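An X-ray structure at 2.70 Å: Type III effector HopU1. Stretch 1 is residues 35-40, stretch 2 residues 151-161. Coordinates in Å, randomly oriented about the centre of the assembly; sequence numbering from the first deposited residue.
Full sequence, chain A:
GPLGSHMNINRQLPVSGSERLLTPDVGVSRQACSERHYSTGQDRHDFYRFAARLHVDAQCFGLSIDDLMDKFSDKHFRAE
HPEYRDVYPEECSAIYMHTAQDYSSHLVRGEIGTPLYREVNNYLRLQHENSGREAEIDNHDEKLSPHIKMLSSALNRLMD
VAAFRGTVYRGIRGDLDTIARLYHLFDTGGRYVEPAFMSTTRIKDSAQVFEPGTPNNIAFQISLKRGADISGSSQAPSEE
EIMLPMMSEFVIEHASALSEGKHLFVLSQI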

# COMPACT_ATOMS: atom_id res chain seq x y z
N GLU A 35 -8.90 -13.02 -13.78
CA GLU A 35 -7.67 -12.23 -13.88
C GLU A 35 -7.19 -11.67 -12.55
O GLU A 35 -7.58 -10.58 -12.13
CB GLU A 35 -7.84 -11.09 -14.89
CG GLU A 35 -7.58 -11.50 -16.33
CD GLU A 35 -6.11 -11.85 -16.59
OE1 GLU A 35 -5.54 -12.70 -15.85
OE2 GLU A 35 -5.53 -11.28 -17.55
N ARG A 36 -6.35 -12.45 -11.87
CA ARG A 36 -5.53 -11.94 -10.78
C ARG A 36 -4.09 -12.09 -11.25
O ARG A 36 -3.69 -13.12 -11.79
CB ARG A 36 -5.76 -12.71 -9.48
CG ARG A 36 -7.21 -12.75 -9.03
CD ARG A 36 -7.36 -12.59 -7.52
NE ARG A 36 -6.34 -13.35 -6.78
CZ ARG A 36 -6.16 -13.25 -5.46
NH1 ARG A 36 -6.94 -12.45 -4.73
NH2 ARG A 36 -5.21 -13.96 -4.86
N HIS A 37 -3.30 -11.04 -11.07
CA HIS A 37 -1.96 -11.04 -11.62
C HIS A 37 -0.97 -11.76 -10.72
O HIS A 37 -0.90 -11.49 -9.52
CB HIS A 37 -1.49 -9.61 -11.88
CG HIS A 37 -0.03 -9.52 -12.20
ND1 HIS A 37 0.49 -9.88 -13.42
CD2 HIS A 37 1.03 -9.15 -11.43
CE1 HIS A 37 1.80 -9.71 -13.41
NE2 HIS A 37 2.15 -9.27 -12.21
N TYR A 38 -0.21 -12.69 -11.31
CA TYR A 38 0.96 -13.31 -10.67
C TYR A 38 2.21 -13.12 -11.52
O TYR A 38 2.18 -13.28 -12.73
CB TYR A 38 0.75 -14.80 -10.41
CG TYR A 38 -0.39 -15.07 -9.48
CD1 TYR A 38 -0.17 -15.25 -8.12
CD2 TYR A 38 -1.70 -15.12 -9.95
CE1 TYR A 38 -1.22 -15.47 -7.25
CE2 TYR A 38 -2.75 -15.35 -9.10
CZ TYR A 38 -2.51 -15.53 -7.75
OH TYR A 38 -3.57 -15.76 -6.89
N SER A 39 3.31 -12.80 -10.87
CA SER A 39 4.55 -12.50 -11.56
C SER A 39 5.08 -13.70 -12.32
O SER A 39 4.85 -14.85 -11.94
CB SER A 39 5.60 -12.03 -10.57
OG SER A 39 5.75 -12.98 -9.55
N THR A 40 5.80 -13.40 -13.40
CA THR A 40 6.52 -14.40 -14.18
C THR A 40 7.99 -14.17 -13.98
O THR A 40 8.40 -13.17 -13.36
CB THR A 40 6.24 -14.22 -15.67
OG1 THR A 40 6.82 -12.97 -16.10
CG2 THR A 40 4.75 -14.19 -15.92
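Stretch 2 151-161: LSSALNRLMDV

Stretch 2 is helical throughout, each turn closed by backbone hydrogen bonds such as Arg157 N to Ser153 O at 2.8 Å. It lies against an extended, irregular segment; the nearest CA pair is Tyr38 and Ser153, 4.6 Å apart. Ser39 meets Ser153 and Arg157, while Arg36 reaches Asn156 and Asp160. The face turned toward stretch 1 carries Ser152, Ser153, Asn156, Met159 and Asp160, whereas Leu151, Ala154 and Leu158 point away.

Two backbone atoms of the extended segment are hydrogen-bonded to side chains of the helix. The amide of Asn156 donates from ND2 to His37 O (2.8 Å, nearly linear), and Ser39 N donates to Ser153 OG (2.8 Å); a short side chain suits this close approach. Arg157, long enough to reach across, donates from NH2 to Ser39 OG at 3.1 Å.

Near the later end of stretch 2, Arg36 NH2 forms a salt bridge with Asp160 OD1 (2.6 Å) and also donates to Tyr38 OH (3.2 Å), which in turn gives a very short hydrogen bond to Asp160 OD2 (2.5 Å). One carboxylate thus engages both side chains.

In the packing, Tyr38 CE1 lies 3.7 Å from Asn156 CB. The aliphatic part of Arg157 suits the Tyr38 ring edge, CD meeting Tyr38 CD1 at 3.6 Å, and its guanidinium lays one face over Tyr38 CB. His37 CD2 rests 4.0 Å from Ser153 CB.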

# COMPACT_ATOMS: atom_id res chain seq x y z
N LEU A 151 4.25 -5.62 -6.97
CA LEU A 151 3.51 -5.43 -5.72
C LEU A 151 2.17 -6.15 -5.78
O LEU A 151 1.77 -6.83 -4.83
CB LEU A 151 3.28 -3.95 -5.42
CG LEU A 151 3.46 -3.46 -3.98
CD1 LEU A 151 2.50 -2.33 -3.67
CD2 LEU A 151 3.32 -4.55 -2.96
N SER A 152 1.47 -6.01 -6.90
CA SER A 152 0.22 -6.72 -7.07
C SER A 152 0.43 -8.22 -6.87
O SER A 152 -0.27 -8.85 -6.09
CB SER A 152 -0.38 -6.45 -8.44
OG SER A 152 -0.78 -5.10 -8.57
N SER A 153 1.42 -8.78 -7.55
CA SER A 153 1.70 -10.21 -7.40
C SER A 153 1.97 -10.56 -5.95
O SER A 153 1.46 -11.55 -5.44
CB SER A 153 2.89 -10.63 -8.27
OG SER A 153 3.15 -12.02 -8.15
N ALA A 154 2.77 -9.73 -5.27
CA ALA A 154 3.11 -10.00 -3.89
C ALA A 154 1.84 -10.15 -3.07
O ALA A 154 1.67 -11.15 -2.35
CB ALA A 154 3.97 -8.91 -3.32
N LEU A 155 0.96 -9.16 -3.17
CA LEU A 155 -0.25 -9.20 -2.38
C LEU A 155 -1.09 -10.41 -2.76
O LEU A 155 -1.72 -11.02 -1.92
CB LEU A 155 -1.05 -7.92 -2.54
CG LEU A 155 -0.30 -6.59 -2.40
CD1 LEU A 155 -1.27 -5.42 -2.47
CD2 LEU A 155 0.54 -6.50 -1.13
N ASN A 156 -1.09 -10.79 -4.04
CA ASN A 156 -1.87 -11.94 -4.45
C ASN A 156 -1.33 -13.25 -3.84
O ASN A 156 -2.11 -14.01 -3.25
CB ASN A 156 -2.00 -12.03 -5.99
CG ASN A 156 -3.11 -11.14 -6.55
OD1 ASN A 156 -4.07 -10.83 -5.86
ND2 ASN A 156 -2.99 -10.74 -7.82
N ARG A 157 -0.02 -13.49 -3.98
CA ARG A 157 0.66 -14.63 -3.35
C ARG A 157 0.30 -14.70 -1.86
O ARG A 157 0.01 -15.77 -1.35
CB ARG A 157 2.18 -14.45 -3.44
CG ARG A 157 2.96 -15.30 -4.44
CD ARG A 157 2.57 -14.93 -5.80
NE ARG A 157 3.62 -14.93 -6.82
CZ ARG A 157 3.79 -15.89 -7.73
NH1 ARG A 157 3.07 -17.01 -7.66
NH2 ARG A 157 4.69 -15.76 -8.69
N LEU A 158 0.36 -13.57 -1.16
CA LEU A 158 0.10 -13.57 0.28
C LEU A 158 -1.36 -13.76 0.63
O LEU A 158 -1.69 -14.50 1.55
CB LEU A 158 0.61 -12.28 0.94
CG LEU A 158 2.10 -12.04 1.14
CD1 LEU A 158 2.37 -10.55 1.43
CD2 LEU A 158 2.69 -12.94 2.23
N MET A 159 -2.26 -13.06 -0.05
CA MET A 159 -3.67 -13.27 0.21
C MET A 159 -4.03 -14.74 -0.10
O MET A 159 -4.90 -15.31 0.52
CB MET A 159 -4.54 -12.26 -0.56
CG MET A 159 -4.61 -10.88 0.09
SD MET A 159 -5.72 -9.71 -0.73
CE MET A 159 -4.97 -9.75 -2.33
N ASP A 160 -3.32 -15.38 -1.02
CA ASP A 160 -3.64 -16.76 -1.37
C ASP A 160 -3.43 -17.70 -0.21
O ASP A 160 -4.18 -18.68 -0.06
CB ASP A 160 -2.83 -17.26 -2.55
CG ASP A 160 -3.40 -16.80 -3.87
OD1 ASP A 160 -4.54 -16.28 -3.85
OD2 ASP A 160 -2.71 -16.94 -4.90
N VAL A 161 -2.43 -17.43 0.61
CA VAL A 161 -2.09 -18.34 1.69
C VAL A 161 -2.63 -17.88 3.04
O VAL A 161 -2.87 -18.68 3.93
CB VAL A 161 -0.56 -18.61 1.75
CG1 VAL A 161 0.23 -17.33 1.56
CG2 VAL A 161 -0.17 -19.25 3.06